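Local coordinates for halocarboxylic acid dehalogenase DehI (Pseudomonas putida, PDB 3BJX), which probably catalyses the hydrolytic removal of halogen from alpha-halogenated carboxylic acids, using a dehalogenase fold unlike those described before it, at residues V47-F52 and Y123-G128; R146-A151 and E245-L250; L173-A178 and D204-A209. All coordinates share one frame; numbering follows the deposited sequence.

In the fold
Helix 112-143 ties the three contacts together in a strandless chain. Contact 1 sets the 47-52 loop against this helix, near the chain's centre; contact 2 begins in the loop that follows it; in contact 3, L173 and A207 rest against it. Contacts 1 and 3, centres about 12 Å apart, touch where P48 O probably accepts a hydrogen bond from L173 N and where F125 packs on D204 and A207. Contact 2 stands about 23 Å from contact 1 and about 33 Å from contact 3, centre to centre. Along the chain contact 1 closes first; contact 3 is nested inside the loop closed by contact 2. A sulfate, probably from the crystallisation liquor, is bound in contact 1 close to D204 and may mark a pocket.

Contact 1: V47-F52 and Y123-G128; sequences VPWVAF and YAFNYG. With SO4 (sulfate ion), chain E.
W49 lays its indole against the ring of F125, the six-membered rings centred 4.3 Å apart with their planes at 48°. Starting from CB, which points toward helix 112-143, CG lies between the backbone N and the carbonyl carbon (chi1 88°), which turns the indole toward F125 and the helix backbone at A124 and G128. Above the middle of the ring system sits CE1 of F125, 3.4 Å from W49 CE2. On the pyrrole side, W49 NE1 donates to sulfate O3 at 3.0 Å and more weakly to O1. The same O3 takes an almost straight bond (172°) from F52 N at 2.6 Å. A51 is the N-cap of helix 52-57, so the anion, probably from the crystallisation liquor, lies at that helix's start, where the helix end would probably favour negative charge; S203 OG binds it as well. The chain is all helix and loop, and this buried contact lies close to its centre. At the benzene end, W49 CZ3 comes within 3.3 Å of A124 O, while W49 CH2 rests 3.6 Å from G128 CA. An alanine here removes the indole, which would probably leave sulfate O3 with F52 N but without the NE1 donor, and F125 with a gap beside its CE1. V47 CG1 presses on G128 CA too, a tight 3.5 Å. P48 CG touches A124 CB at 3.9 Å.

Contact 2: R146-A151 and E245-L250; sequences RPVGGA and ELVRGL
R248, in the last turn of helix 230-248, sends its guanidinium across to P147 in the loop, and this is the flat group that the other side chains are set against. Its CB points away from the loop, but the chain bends at chi2 (-96°), which brings the tip round. NH1 of R248 then donates to P147 O in a short, bent bond of 2.6 Å, with the oxygen standing 26° out of the guanidinium plane. Over one face of that group, toward its rim, lies P147 CD. R146 crosses R248 obliquely, its guanidinium plane at 61° to that of R248; R248 NH2 lies near the plane of the R146 group, at its edge, 4.0 Å from R146 NE. The two like charges share E141, whose OE2 makes salt bridges to both, so their closeness is probably well compensated. A sulfate, probably from the crystallisation liquor, makes a salt bridge to R248 NE, and R146 also reaches D194 of the second subunit. Farther along, V148 CG1 packs on V247 CG2 at 4.1 Å. G149 and G150 both have positive phi, which suits glycine. This is a helix C-terminal end met by a loop: at and just past the end of helix 230-248, beside the dimer interface, G149 N bonds weakly to V247 O and A151 N donates to L250 O at 3.1 Å.

Contact 3: L173-A178 and D204-A209; sequences LPLVDA and DFQALA
V176 is held through both its backbone polar groups by Q206. Its N donates to Q206 O at 2.9 Å, nearly straight, although the donor stands well above the plane of that carbonyl. Its O receives NE2 of Q206, also at 2.9 Å and with an N-H...O angle of 171°; again the donor rides above the carbonyl plane, while V176 O lies close to the plane of the amide. The glutamine gets there with its chain extended beyond CG (chi2 179°), and its CB packs on L175 CB at 3.8 Å. The far end of the amide is satisfied separately, OE1 taking a weak bond from R55. Two more carbonyls, P174 O and A207 O, are both served by N210 ND2, one donor group joining loop and helix. Apolar contacts fill in around these bonds. A207 CB lies within 3.6 Å of L173 CD2 and 3.7 Å of L175 CD2, and V176 CG2 packs on A209 CB at 3.7 Å. The result is a loop packed on the short helix 203-208 in a fold without strands, its backbone bonded to the main chain and side chain of one helix residue, Q206.

Contact 1: V47-F52 and Y123-G128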
loop_
_atom_site.group_PDB
_atom_site.type_symbol
_atom_site.label_atom_id
_atom_site.label_comp_id
_atom_site.label_asym_id
_atom_site.label_seq_id
_atom_site.Cartn_x
_atom_site.Cartn_y
_atom_site.Cartn_z
ATOM N N VAL A 47 18.882 -5.024 -16.528
ATOM C CA VAL A 47 18.997 -3.971 -15.525
ATOM C C VAL A 47 20.196 -4.259 -14.618
ATOM O O VAL A 47 20.532 -5.425 -14.377
ATOM C CB VAL A 47 17.693 -3.839 -14.662
ATOM C CG1 VAL A 47 16.520 -3.301 -15.495
ATOM C CG2 VAL A 47 17.323 -5.153 -13.991
ATOM N N PRO A 48 20.850 -3.206 -14.109
ATOM C CA PRO A 48 22.020 -3.365 -13.269
ATOM C C PRO A 48 21.738 -3.335 -11.746
ATOM O O PRO A 48 22.655 -3.103 -10.945
ATOM C CB PRO A 48 22.893 -2.165 -13.687
ATOM C CG PRO A 48 21.952 -1.163 -14.289
ATOM C CD PRO A 48 20.579 -1.780 -14.364
ATOM N N TRP A 49 20.492 -3.544 -11.350
ATOM C CA TRP A 49 20.151 -3.643 -9.937
ATOM C C TRP A 49 18.982 -4.609 -9.745
ATOM O O TRP A 49 18.211 -4.873 -10.678
ATOM C CB TRP A 49 19.858 -2.254 -9.319
ATOM C CG TRP A 49 18.433 -1.765 -9.415
ATOM C CD1 TRP A 49 17.521 -1.673 -8.393
ATOM C CD2 TRP A 49 17.752 -1.292 -10.592
ATOM N NE1 TRP A 49 16.320 -1.179 -8.858
ATOM C CE2 TRP A 49 16.433 -0.938 -10.204
ATOM C CE3 TRP A 49 18.124 -1.131 -11.936
ATOM C CZ2 TRP A 49 15.484 -0.424 -11.119
ATOM C CZ3 TRP A 49 17.161 -0.624 -12.851
ATOM C CH2 TRP A 49 15.864 -0.290 -12.430
ATOM N N VAL A 50 18.877 -5.142 -8.535
ATOM C CA VAL A 50 17.699 -5.873 -8.086
ATOM C C VAL A 50 16.836 -4.895 -7.297
ATOM O O VAL A 50 17.334 -4.247 -6.366
ATOM C CB VAL A 50 18.082 -7.129 -7.231
ATOM C CG1 VAL A 50 16.876 -7.698 -6.541
ATOM C CG2 VAL A 50 18.711 -8.207 -8.127
ATOM N N ALA A 51 15.565 -4.765 -7.705
ATOM C CA ALA A 51 14.651 -3.792 -7.133
ATOM C C ALA A 51 14.593 -3.959 -5.629
ATOM O O ALA A 51 14.593 -5.096 -5.136
ATOM C CB ALA A 51 13.280 -3.935 -7.713
ATOM N N PHE A 52 14.590 -2.828 -4.920
ATOM C CA PHE A 52 14.311 -2.769 -3.486
ATOM C C PHE A 52 13.146 -3.722 -3.110
ATOM O O PHE A 52 13.239 -4.478 -2.139
ATOM C CB PHE A 52 13.997 -1.296 -3.109
ATOM C CG PHE A 52 13.792 -1.032 -1.619
ATOM C CD1 PHE A 52 14.354 -1.842 -0.642
ATOM C CD2 PHE A 52 13.061 0.100 -1.211
ATOM C CE1 PHE A 52 14.160 -1.557 0.717
ATOM C CE2 PHE A 52 12.882 0.402 0.135
ATOM C CZ PHE A 52 13.432 -0.426 1.102
ATOM N N TYR A 123 19.098 6.994 -16.434
ATOM C CA TYR A 123 18.629 6.190 -17.592
ATOM C C TYR A 123 18.458 4.705 -17.311
ATOM O O TYR A 123 17.514 4.075 -17.822
ATOM C CB TYR A 123 19.563 6.373 -18.793
ATOM C CG TYR A 123 19.343 7.666 -19.567
ATOM C CD1 TYR A 123 18.796 8.804 -18.934
ATOM C CD2 TYR A 123 19.690 7.764 -20.900
ATOM C CE1 TYR A 123 18.596 9.983 -19.609
ATOM C CE2 TYR A 123 19.492 8.949 -21.586
ATOM C CZ TYR A 123 18.942 10.055 -20.922
ATOM O OH TYR A 123 18.730 11.234 -21.569
ATOM N N ALA A 124 19.375 4.128 -16.534
ATOM C CA ALA A 124 19.275 2.722 -16.165
ATOM C C ALA A 124 18.000 2.475 -15.381
ATOM O O ALA A 124 17.397 1.400 -15.489
ATOM C CB ALA A 124 20.497 2.277 -15.337
ATOM N N PHE A 125 17.622 3.447 -14.559
ATOM C CA PHE A 125 16.453 3.339 -13.712
ATOM C C PHE A 125 15.190 3.605 -14.479
ATOM O O PHE A 125 14.231 2.868 -14.300
ATOM C CB PHE A 125 16.538 4.252 -12.483
ATOM C CG PHE A 125 17.382 3.688 -11.393
ATOM C CD1 PHE A 125 16.899 2.688 -10.591
ATOM C CD2 PHE A 125 18.687 4.129 -11.204
ATOM C CE1 PHE A 125 17.691 2.143 -9.601
ATOM C CE2 PHE A 125 19.474 3.578 -10.223
ATOM C CZ PHE A 125 18.988 2.582 -9.429
ATOM N N ASN A 126 15.185 4.660 -15.304
ATOM C CA ASN A 126 14.099 4.911 -16.265
ATOM C C ASN A 126 13.729 3.690 -17.074
ATOM O O ASN A 126 12.555 3.463 -17.324
ATOM C CB ASN A 126 14.434 6.078 -17.205
ATOM C CG ASN A 126 14.493 7.386 -16.476
ATOM O OD1 ASN A 126 14.042 7.459 -15.330
ATOM N ND2 ASN A 126 15.063 8.421 -17.104
ATOM N N TYR A 127 14.740 2.912 -17.469
ATOM C CA TYR A 127 14.537 1.677 -18.214
ATOM C C TYR A 127 13.945 0.531 -17.388
ATOM O O TYR A 127 13.025 -0.144 -17.845
ATOM C CB TYR A 127 15.837 1.208 -18.894
ATOM C CG TYR A 127 15.638 -0.060 -19.675
ATOM C CD1 TYR A 127 14.995 -0.029 -20.907
ATOM C CD2 TYR A 127 16.044 -1.288 -19.174
ATOM C CE1 TYR A 127 14.776 -1.181 -21.636
ATOM C CE2 TYR A 127 15.822 -2.473 -19.898
ATOM C CZ TYR A 127 15.184 -2.403 -21.141
ATOM O OH TYR A 127 14.937 -3.535 -21.909
ATOM N N GLY A 128 14.487 0.283 -16.196
ATOM C CA GLY A 128 14.033 -0.856 -15.424
ATOM C C GLY A 128 12.818 -0.622 -14.553
ATOM O O GLY A 128 12.130 -1.569 -14.200
HETATM S S SO4 E . 13.829 0.202 -6.763
HETATM O O1 SO4 E . 14.274 0.919 -7.973
HETATM O O2 SO4 E . 12.688 -0.654 -7.085
HETATM O O3 SO4 E . 14.927 -0.623 -6.281
HETATM O O4 SO4 E . 13.430 1.121 -5.696
#

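Contact 2: R146-A151 and E245-L250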
loop_
_atom_site.group_PDB
_atom_site.type_symbol
_atom_site.label_atom_id
_atom_site.label_comp_id
_atom_site.label_asym_id
_atom_site.label_seq_id
_atom_site.Cartn_x
_atom_site.Cartn_y
_atom_site.Cartn_z
ATOM N N ARG A 146 -6.351 -13.036 -8.520
ATOM C CA ARG A 146 -6.908 -12.472 -9.738
ATOM C C ARG A 146 -6.019 -12.904 -10.894
ATOM O O ARG A 146 -4.824 -13.160 -10.695
ATOM C CB ARG A 146 -7.105 -10.944 -9.631
ATOM C CG ARG A 146 -8.358 -10.560 -8.807
ATOM C CD ARG A 146 -8.653 -9.048 -8.815
ATOM N NE ARG A 146 -7.607 -8.277 -8.151
ATOM C CZ ARG A 146 -7.611 -7.905 -6.872
ATOM N NH1 ARG A 146 -8.625 -8.220 -6.067
ATOM N NH2 ARG A 146 -6.578 -7.205 -6.395
ATOM N N PRO A 147 -6.608 -13.044 -12.096
ATOM C CA PRO A 147 -5.873 -13.666 -13.204
ATOM C C PRO A 147 -4.701 -12.840 -13.769
ATOM O O PRO A 147 -4.749 -11.604 -13.873
ATOM C CB PRO A 147 -6.965 -13.919 -14.252
ATOM C CG PRO A 147 -8.019 -12.920 -13.961
ATOM C CD PRO A 147 -7.991 -12.676 -12.479
ATOM N N VAL A 148 -3.637 -13.546 -14.114
ATOM C CA VAL A 148 -2.460 -12.912 -14.647
ATOM C C VAL A 148 -2.097 -13.661 -15.927
ATOM O O VAL A 148 -1.770 -14.839 -15.881
ATOM C CB VAL A 148 -1.309 -12.923 -13.613
ATOM C CG1 VAL A 148 -0.066 -12.380 -14.220
ATOM C CG2 VAL A 148 -1.671 -12.091 -12.435
ATOM N N GLY A 149 -2.193 -12.972 -17.064
ATOM C CA GLY A 149 -1.886 -13.565 -18.357
ATOM C C GLY A 149 -2.901 -14.563 -18.883
ATOM O O GLY A 149 -4.064 -14.576 -18.452
ATOM N N GLY A 150 -2.445 -15.418 -19.800
ATOM C CA GLY A 150 -3.294 -16.402 -20.471
ATOM C C GLY A 150 -3.968 -15.763 -21.666
ATOM O O GLY A 150 -4.893 -16.322 -22.263
ATOM N N ALA A 151 -3.504 -14.574 -22.021
ATOM C CA ALA A 151 -4.138 -13.815 -23.078
ATOM C C ALA A 151 -3.751 -14.357 -24.452
ATOM O O ALA A 151 -2.757 -15.079 -24.593
ATOM C CB ALA A 151 -3.792 -12.344 -22.949
ATOM N N GLU A 245 -3.750 -3.752 -15.913
ATOM C CA GLU A 245 -4.332 -4.220 -17.169
ATOM C C GLU A 245 -3.279 -4.907 -18.024
ATOM O O GLU A 245 -3.542 -5.962 -18.624
ATOM C CB GLU A 245 -4.945 -3.069 -17.968
ATOM C CG GLU A 245 -6.046 -2.310 -17.231
ATOM C CD GLU A 245 -6.376 -0.998 -17.876
ATOM O OE1 GLU A 245 -5.591 -0.529 -18.713
ATOM O OE2 GLU A 245 -7.416 -0.424 -17.552
ATOM N N LEU A 246 -2.097 -4.296 -18.093
ATOM C CA LEU A 246 -1.019 -4.862 -18.865
ATOM C C LEU A 246 -0.684 -6.279 -18.387
ATOM O O LEU A 246 -0.432 -7.148 -19.226
ATOM C CB LEU A 246 0.216 -3.934 -18.902
ATOM C CG LEU A 246 0.031 -2.721 -19.821
ATOM C CD1 LEU A 246 1.030 -1.633 -19.520
ATOM C CD2 LEU A 246 0.109 -3.125 -21.286
ATOM N N VAL A 247 -0.693 -6.542 -17.072
ATOM C CA VAL A 247 -0.394 -7.931 -16.642
ATOM C C VAL A 247 -1.495 -8.942 -16.948
ATOM O O VAL A 247 -1.189 -10.120 -17.100
ATOM C CB VAL A 247 0.186 -8.116 -15.177
ATOM C CG1 VAL A 247 1.102 -6.967 -14.788
ATOM C CG2 VAL A 247 -0.919 -8.365 -14.133
ATOM N N ARG A 248 -2.752 -8.492 -17.028
ATOM C CA ARG A 248 -3.879 -9.341 -17.440
ATOM C C ARG A 248 -3.717 -9.862 -18.848
ATOM O O ARG A 248 -4.082 -11.002 -19.125
ATOM C CB ARG A 248 -5.196 -8.575 -17.439
ATOM C CG ARG A 248 -5.713 -8.241 -16.114
ATOM C CD ARG A 248 -6.739 -9.230 -15.565
ATOM N NE ARG A 248 -7.261 -8.604 -14.346
ATOM C CZ ARG A 248 -6.674 -8.639 -13.152
ATOM N NH1 ARG A 248 -5.569 -9.337 -12.940
ATOM N NH2 ARG A 248 -7.215 -7.974 -12.156
ATOM N N GLY A 249 -3.194 -8.992 -19.722
ATOM C CA GLY A 249 -3.036 -9.258 -21.151
ATOM C C GLY A 249 -1.734 -9.961 -21.463
ATOM O O GLY A 249 -1.418 -10.217 -22.624
ATOM N N LEU A 250 -0.963 -10.295 -20.438
ATOM C CA LEU A 250 0.303 -10.978 -20.681
ATOM C C LEU A 250 0.047 -12.298 -21.421
ATOM O O LEU A 250 -0.993 -12.942 -21.202
ATOM C CB LEU A 250 1.047 -11.238 -19.374
ATOM C CG LEU A 250 2.072 -10.211 -18.902
ATOM C CD1 LEU A 250 2.502 -10.511 -17.480
ATOM C CD2 LEU A 250 3.306 -10.212 -19.814
#

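Contact 3: L173-A178 and D204-A209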
loop_
_atom_site.group_PDB
_atom_site.type_symbol
_atom_site.label_atom_id
_atom_site.label_comp_id
_atom_site.label_asym_id
_atom_site.label_seq_id
_atom_site.Cartn_x
_atom_site.Cartn_y
_atom_site.Cartn_z
ATOM N N LEU A 173 25.166 -1.461 -10.941
ATOM C CA LEU A 173 25.194 -0.079 -10.455
ATOM C C LEU A 173 25.455 -0.015 -8.938
ATOM O O LEU A 173 24.784 -0.713 -8.183
ATOM C CB LEU A 173 23.834 0.547 -10.770
ATOM C CG LEU A 173 23.723 1.956 -11.337
ATOM C CD1 LEU A 173 22.609 1.998 -12.325
ATOM C CD2 LEU A 173 23.505 2.952 -10.202
ATOM N N PRO A 174 26.442 0.798 -8.484
ATOM C CA PRO A 174 26.729 0.935 -7.040
ATOM C C PRO A 174 25.703 1.756 -6.238
ATOM O O PRO A 174 25.520 2.949 -6.471
ATOM C CB PRO A 174 28.086 1.655 -7.008
ATOM C CG PRO A 174 28.183 2.362 -8.282
ATOM C CD PRO A 174 27.378 1.598 -9.302
ATOM N N LEU A 175 25.095 1.125 -5.246
ATOM C CA LEU A 175 24.139 1.797 -4.400
ATOM C C LEU A 175 24.761 2.050 -3.045
ATOM O O LEU A 175 25.431 1.166 -2.498
ATOM C CB LEU A 175 22.890 0.925 -4.249
ATOM C CG LEU A 175 22.282 0.307 -5.496
ATOM C CD1 LEU A 175 21.083 -0.474 -5.087
ATOM C CD2 LEU A 175 21.863 1.347 -6.535
ATOM N N VAL A 176 24.528 3.244 -2.497
ATOM C CA VAL A 176 24.962 3.587 -1.149
ATOM C C VAL A 176 24.225 2.727 -0.122
ATOM O O VAL A 176 22.991 2.669 -0.122
ATOM C CB VAL A 176 24.730 5.094 -0.840
ATOM C CG1 VAL A 176 24.990 5.414 0.642
ATOM C CG2 VAL A 176 25.618 5.964 -1.738
ATOM N N ASP A 177 24.996 2.041 0.733
ATOM C CA ASP A 177 24.437 1.363 1.895
ATOM C C ASP A 177 24.085 2.398 2.981
ATOM O O ASP A 177 24.953 3.110 3.465
ATOM C CB ASP A 177 25.408 0.311 2.418
ATOM C CG ASP A 177 24.817 -0.548 3.522
ATOM O OD1 ASP A 177 23.799 -0.195 4.138
ATOM O OD2 ASP A 177 25.400 -1.596 3.800
ATOM N N ALA A 178 22.806 2.490 3.345
ATOM C CA ALA A 178 22.382 3.472 4.348
ATOM C C ALA A 178 23.016 3.179 5.724
ATOM O O ALA A 178 23.204 4.095 6.515
ATOM C CB ALA A 178 20.855 3.535 4.437
ATOM N N ASP A 204 17.002 3.995 -6.451
ATOM C CA ASP A 204 17.260 5.180 -7.284
ATOM C C ASP A 204 17.985 6.234 -6.505
ATOM O O ASP A 204 18.914 6.864 -7.022
ATOM C CB ASP A 204 15.942 5.803 -7.762
ATOM C CG ASP A 204 15.125 4.869 -8.598
ATOM O OD1 ASP A 204 14.703 3.793 -8.083
ATOM O OD2 ASP A 204 14.887 5.225 -9.763
ATOM N N PHE A 205 17.504 6.440 -5.276
ATOM C CA PHE A 205 18.042 7.423 -4.333
ATOM C C PHE A 205 19.344 6.946 -3.684
ATOM O O PHE A 205 20.244 7.744 -3.456
ATOM C CB PHE A 205 16.976 7.830 -3.308
ATOM C CG PHE A 205 15.749 8.447 -3.936
ATOM C CD1 PHE A 205 15.870 9.399 -4.967
ATOM C CD2 PHE A 205 14.471 8.083 -3.516
ATOM C CE1 PHE A 205 14.746 9.952 -5.564
ATOM C CE2 PHE A 205 13.342 8.631 -4.116
ATOM C CZ PHE A 205 13.474 9.573 -5.132
ATOM N N GLN A 206 19.461 5.647 -3.412
ATOM C CA GLN A 206 20.768 5.061 -3.036
ATOM C C GLN A 206 21.893 5.322 -4.053
ATOM O O GLN A 206 23.069 5.474 -3.700
ATOM C CB GLN A 206 20.625 3.558 -2.812
ATOM C CG GLN A 206 19.784 3.205 -1.595
ATOM C CD GLN A 206 19.650 1.702 -1.414
ATOM O OE1 GLN A 206 18.598 1.120 -1.688
ATOM N NE2 GLN A 206 20.720 1.065 -0.969
ATOM N N ALA A 207 21.522 5.381 -5.322
ATOM C CA ALA A 207 22.481 5.460 -6.386
ATOM C C ALA A 207 22.928 6.885 -6.620
ATOM O O ALA A 207 24.067 7.131 -7.010
ATOM C CB ALA A 207 21.873 4.882 -7.635
ATOM N N LEU A 208 22.014 7.830 -6.419
ATOM C CA LEU A 208 22.292 9.249 -6.637
ATOM C C LEU A 208 23.024 9.781 -5.416
ATOM O O LEU A 208 23.825 10.712 -5.529
ATOM C CB LEU A 208 20.998 10.022 -6.898
ATOM C CG LEU A 208 20.283 9.734 -8.238
ATOM C CD1 LEU A 208 18.786 10.035 -8.144
ATOM C CD2 LEU A 208 20.901 10.470 -9.441
ATOM N N ALA A 209 22.772 9.147 -4.261
ATOM C CA ALA A 209 23.506 9.429 -3.014
ATOM C C ALA A 209 25.032 9.264 -3.158
ATOM O O ALA A 209 25.775 9.653 -2.272
ATOM C CB ALA A 209 22.974 8.587 -1.861
#